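Local coordinates for cytolethal distending toxin protein C (Haemophilus ducreyi, PDB 1SR4) that forms one lectin-like beta-trefoil subunit of a three-chain, DNA-damaging bacterial toxin and may bind carbohydrate, at residues G131-G135 / R136-L140; V31-D34 / H35-S38. All blocks are in the same frame, centred on the assembly; numbering follows the deposited sequence.

Contact 1 of 2, residues G131-G135 / R136-L140; sequences GSVSG and RTFSL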
loop_
_atom_site.group_PDB
_atom_site.type_symbol
_atom_site.label_atom_id
_atom_site.label_comp_id
_atom_site.label_asym_id
_atom_site.label_seq_id
_atom_site.Cartn_x
_atom_site.Cartn_y
_atom_site.Cartn_z
ATOM N N GLY C 131 -9.190 -2.430 -28.236
ATOM C CA GLY C 131 -8.526 -3.673 -27.888
ATOM C C GLY C 131 -7.786 -3.476 -26.573
ATOM O O GLY C 131 -8.237 -2.726 -25.709
ATOM N N SER C 132 -6.654 -4.143 -26.406
ATOM C CA SER C 132 -5.888 -4.016 -25.173
ATOM C C SER C 132 -5.705 -2.552 -24.760
ATOM O O SER C 132 -5.430 -1.680 -25.599
ATOM C CB SER C 132 -4.510 -4.664 -25.340
ATOM O OG SER C 132 -3.744 -4.527 -24.160
ATOM N N VAL C 133 -5.865 -2.278 -23.469
ATOM C CA VAL C 133 -5.683 -0.919 -22.989
ATOM C C VAL C 133 -4.233 -0.652 -22.570
ATOM O O VAL C 133 -3.907 0.454 -22.152
ATOM C CB VAL C 133 -6.613 -0.610 -21.780
ATOM C CG1 VAL C 133 -8.070 -0.680 -22.210
ATOM C CG2 VAL C 133 -6.344 -1.600 -20.637
ATOM N N SER C 134 -3.354 -1.640 -22.703
ATOM C CA SER C 134 -1.963 -1.459 -22.266
ATOM C C SER C 134 -1.272 -0.239 -22.837
ATOM O O SER C 134 -1.243 -0.054 -24.046
ATOM C CB SER C 134 -1.098 -2.670 -22.628
ATOM O OG SER C 134 -1.538 -3.828 -21.968
ATOM N N GLY C 135 -0.704 0.582 -21.957
ATOM C CA GLY C 135 0.026 1.754 -22.403
ATOM C C GLY C 135 -0.789 2.901 -22.962
ATOM O O GLY C 135 -0.217 3.875 -23.431
ATOM N N ARG C 136 -2.114 2.794 -22.930
ATOM C CA ARG C 136 -2.954 3.870 -23.436
ATOM C C ARG C 136 -3.331 4.774 -22.266
ATOM O O ARG C 136 -3.332 4.342 -21.102
ATOM C CB ARG C 136 -4.204 3.303 -24.111
ATOM C CG ARG C 136 -3.919 2.623 -25.461
ATOM C CD ARG C 136 -5.092 1.761 -25.929
ATOM N NE ARG C 136 -6.372 2.475 -25.935
ATOM C CZ ARG C 136 -7.554 1.865 -25.933
ATOM N NH1 ARG C 136 -7.617 0.538 -25.919
ATOM N NH2 ARG C 136 -8.676 2.571 -25.945
ATOM N N THR C 137 -3.656 6.025 -22.584
ATOM C CA THR C 137 -4.000 7.021 -21.573
ATOM C C THR C 137 -5.497 7.281 -21.547
ATOM O O THR C 137 -6.147 7.301 -22.593
ATOM C CB THR C 137 -3.269 8.313 -21.861
ATOM O OG1 THR C 137 -3.619 8.763 -23.182
ATOM C CG2 THR C 137 -1.772 8.070 -21.801
ATOM N N PHE C 138 -6.021 7.539 -20.349
ATOM C CA PHE C 138 -7.454 7.700 -20.157
ATOM C C PHE C 138 -7.849 8.861 -19.241
ATOM O O PHE C 138 -7.161 9.153 -18.263
ATOM C CB PHE C 138 -7.997 6.388 -19.563
ATOM C CG PHE C 138 -7.826 5.190 -20.470
ATOM C CD1 PHE C 138 -8.803 4.867 -21.412
ATOM C CD2 PHE C 138 -6.691 4.393 -20.385
ATOM C CE1 PHE C 138 -8.651 3.759 -22.256
ATOM C CE2 PHE C 138 -6.528 3.280 -21.228
ATOM C CZ PHE C 138 -7.507 2.964 -22.160
ATOM N N SER C 139 -8.968 9.506 -19.565
ATOM C CA SER C 139 -9.489 10.605 -18.757
ATOM C C SER C 139 -10.108 10.009 -17.480
ATOM O O SER C 139 -10.292 8.789 -17.380
ATOM C CB SER C 139 -10.570 11.355 -19.522
ATOM O OG SER C 139 -11.710 10.529 -19.624
ATOM N N LEU C 140 -10.441 10.868 -16.523
ATOM C CA LEU C 140 -11.043 10.434 -15.259
ATOM C C LEU C 140 -12.356 9.672 -15.427
ATOM O O LEU C 140 -12.747 8.905 -14.554
ATOM C CB LEU C 140 -11.273 11.647 -14.342
ATOM C CG LEU C 140 -10.006 12.401 -13.912
ATOM C CD1 LEU C 140 -10.370 13.765 -13.303
ATOM C CD2 LEU C 140 -9.249 11.553 -12.881
#

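Contact 2 of 2, residues V31-D34 / H35-S38; sequences VKND and HYDS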
loop_
_atom_site.group_PDB
_atom_site.type_symbol
_atom_site.label_atom_id
_atom_site.label_comp_id
_atom_site.label_asym_id
_atom_site.label_seq_id
_atom_site.Cartn_x
_atom_site.Cartn_y
_atom_site.Cartn_z
ATOM N N VAL C 31 -20.215 3.759 -5.803
ATOM C CA VAL C 31 -21.191 2.912 -6.481
ATOM C C VAL C 31 -21.955 2.286 -5.322
ATOM O O VAL C 31 -21.343 1.800 -4.365
ATOM C CB VAL C 31 -20.495 1.819 -7.324
ATOM C CG1 VAL C 31 -21.527 0.904 -7.963
ATOM C CG2 VAL C 31 -19.632 2.484 -8.419
ATOM N N LYS C 32 -23.282 2.326 -5.381
ATOM C CA LYS C 32 -24.094 1.791 -4.292
ATOM C C LYS C 32 -24.819 0.495 -4.619
ATOM O O LYS C 32 -25.012 0.154 -5.787
ATOM C CB LYS C 32 -25.136 2.827 -3.863
ATOM C CG LYS C 32 -24.581 4.045 -3.120
ATOM C CD LYS C 32 -25.753 4.918 -2.668
ATOM C CE LYS C 32 -25.342 5.989 -1.666
ATOM N NZ LYS C 32 -26.553 6.693 -1.130
ATOM N N ASN C 33 -25.196 -0.243 -3.574
ATOM C CA ASN C 33 -25.956 -1.462 -3.777
ATOM C C ASN C 33 -27.349 -1.167 -3.226
ATOM O O ASN C 33 -27.544 -0.215 -2.480
ATOM C CB ASN C 33 -25.304 -2.677 -3.088
ATOM C CG ASN C 33 -25.269 -2.569 -1.574
ATOM O OD1 ASN C 33 -26.298 -2.653 -0.908
ATOM N ND2 ASN C 33 -24.071 -2.397 -1.021
ATOM N N ASP C 34 -28.311 -1.987 -3.610
ATOM C CA ASP C 34 -29.700 -1.816 -3.209
ATOM C C ASP C 34 -30.092 -2.689 -2.022
ATOM O O ASP C 34 -31.249 -2.705 -1.611
ATOM C CB ASP C 34 -30.586 -2.149 -4.412
ATOM C CG ASP C 34 -29.973 -3.238 -5.306
ATOM O OD1 ASP C 34 -28.911 -2.990 -5.937
ATOM O OD2 ASP C 34 -30.551 -4.344 -5.373
ATOM N N HIS C 35 -29.128 -3.409 -1.468
ATOM C CA HIS C 35 -29.413 -4.296 -0.354
ATOM C C HIS C 35 -29.644 -3.544 0.948
ATOM O O HIS C 35 -30.268 -4.063 1.876
ATOM C CB HIS C 35 -28.277 -5.295 -0.170
ATOM C CG HIS C 35 -28.599 -6.395 0.793
ATOM N ND1 HIS C 35 -29.445 -7.439 0.475
ATOM C CD2 HIS C 35 -28.207 -6.604 2.072
ATOM C CE1 HIS C 35 -29.557 -8.243 1.517
ATOM N NE2 HIS C 35 -28.817 -7.760 2.499
ATOM N N TYR C 36 -29.136 -2.323 1.031
ATOM C CA TYR C 36 -29.324 -1.536 2.235
ATOM C C TYR C 36 -30.013 -0.236 1.864
ATOM O O TYR C 36 -29.981 0.179 0.712
ATOM C CB TYR C 36 -27.971 -1.238 2.887
ATOM C CG TYR C 36 -27.238 -2.470 3.393
ATOM C CD1 TYR C 36 -27.514 -2.999 4.650
ATOM C CD2 TYR C 36 -26.283 -3.114 2.600
ATOM C CE1 TYR C 36 -26.860 -4.141 5.113
ATOM C CE2 TYR C 36 -25.621 -4.269 3.051
ATOM C CZ TYR C 36 -25.921 -4.776 4.315
ATOM O OH TYR C 36 -25.317 -5.933 4.759
ATOM N N ASP C 37 -30.652 0.396 2.841
ATOM C CA ASP C 37 -31.308 1.681 2.610
ATOM C C ASP C 37 -30.255 2.632 2.031
ATOM O O ASP C 37 -29.106 2.638 2.482
ATOM C CB ASP C 37 -31.834 2.234 3.935
ATOM C CG ASP C 37 -31.959 3.757 3.932
ATOM O OD1 ASP C 37 -31.550 4.392 4.936
ATOM O OD2 ASP C 37 -32.469 4.318 2.938
ATOM N N SER C 38 -30.642 3.431 1.040
ATOM C CA SER C 38 -29.723 4.373 0.408
ATOM C C SER C 38 -29.062 5.318 1.402
ATOM O O SER C 38 -28.015 5.886 1.113
ATOM C CB SER C 38 -30.461 5.218 -0.625
ATOM O OG SER C 38 -31.319 6.138 0.032
HETATM O O HOH W 1 -29.068 1.894 -1.768
#

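Contact 1 of 2, residues G131-G135 / R136-L140
The guanidinium of Arg136 reaches back over the turn to Ser132, where NH1 donates to the backbone O at 3.1 Å. The acceptor lies almost in the guanidinium plane and the N-H points well at it (160°), although NH1 stands above the plane of the carbonyl. Gly131 O also lies near the guanidinium plane, 3.3 Å from Arg136 NH1 on its other flank. With CG beside the backbone N (chi1 -72°) and a bend at chi3 (52°), the arginine chain folds back this far; its NH2 bonds Cys129 O. Phe138 CZ sits 3.8 Å above the plane of the Arg136 guanidinium, offset toward its rim. The same CZ meets Val133 CG1 at 3.7 Å, the two side chains crossing near a right angle; both are buried, and Leu106 of strand 105-109 packs against each. Behind these groups a type II turn reverses the chain, closed by Arg136 N to Val133 O (3.0 Å). Gly135 suits its third position, which calls for positive phi. Ser132 OG forms an ST turn with Ser134 N, 3.3 Å away, and also bonds Asp61. A cation among backbone carbonyls thus sits beside a small apolar patch, and its charge probably polarises those carbonyls.

Contact 2 of 2, residues V31-D34 / H35-S38
Asn33 OD1 lies at the edge of the Tyr36 ring, 3.5 Å from Tyr36 CD2, while His35 CD2 sits 3.6 Å above the plane on one ring face, toward the rim. Tyr36 CE2 lies at the imidazole edge, and the plane of the Asn33 amide is turned 53° from that of the His35 ring. Asn33 CG stands between the backbone N and carbonyl carbon (chi1 65°), carrying OD1 over the backbone just ahead. There OD1 accepts from His35 N at 3.0 Å on a lone pair in the amide plane, making an Asx turn, though in so tight a turn the N-H points obliquely (132°); Tyr36 N adds a weak bond at 3.5 Å. Asparagine suits this buried place because its carbonyl can take the turn's N-H groups while ND2 gives a weak bond to Leu42 O. The Tyr36 hydroxyl is bonded to Val71 O. A water joins the main chain across the bend, donating to Asn33 O (2.7 Å) and Tyr36 O (3.2 Å). The extended Lys32 chain has NZ donating a hydrogen bond to Ser38 O at 2.8 Å, on an in-plane lone pair. The bend therefore rests on polar bonds, the lysine charge probably polarising the Ser38 carbonyl.

In the fold
Both contacts are local bends in loops of the same beta-trefoil domain, placed on opposite sides of the chain's centre with their own centres about 30 Å apart. Contact 1 leads into strand 137-138 and is partly buried: its valine and phenylalanine reach strand 105-109, and Thr137 and Phe138 pair with a strand of cytolethal distending toxin subunit A, carrying the sheet across the interface. Contact 2 lies at the surface, in the loop that leads from strand 19-24 to strand 46-50, and no other protein chain of the assembly touches it. Accordingly, contact 1 combines apolar packing with an arginine gripping carbonyls, whereas contact 2 relies on an asparagine, a lysine and a bridging water.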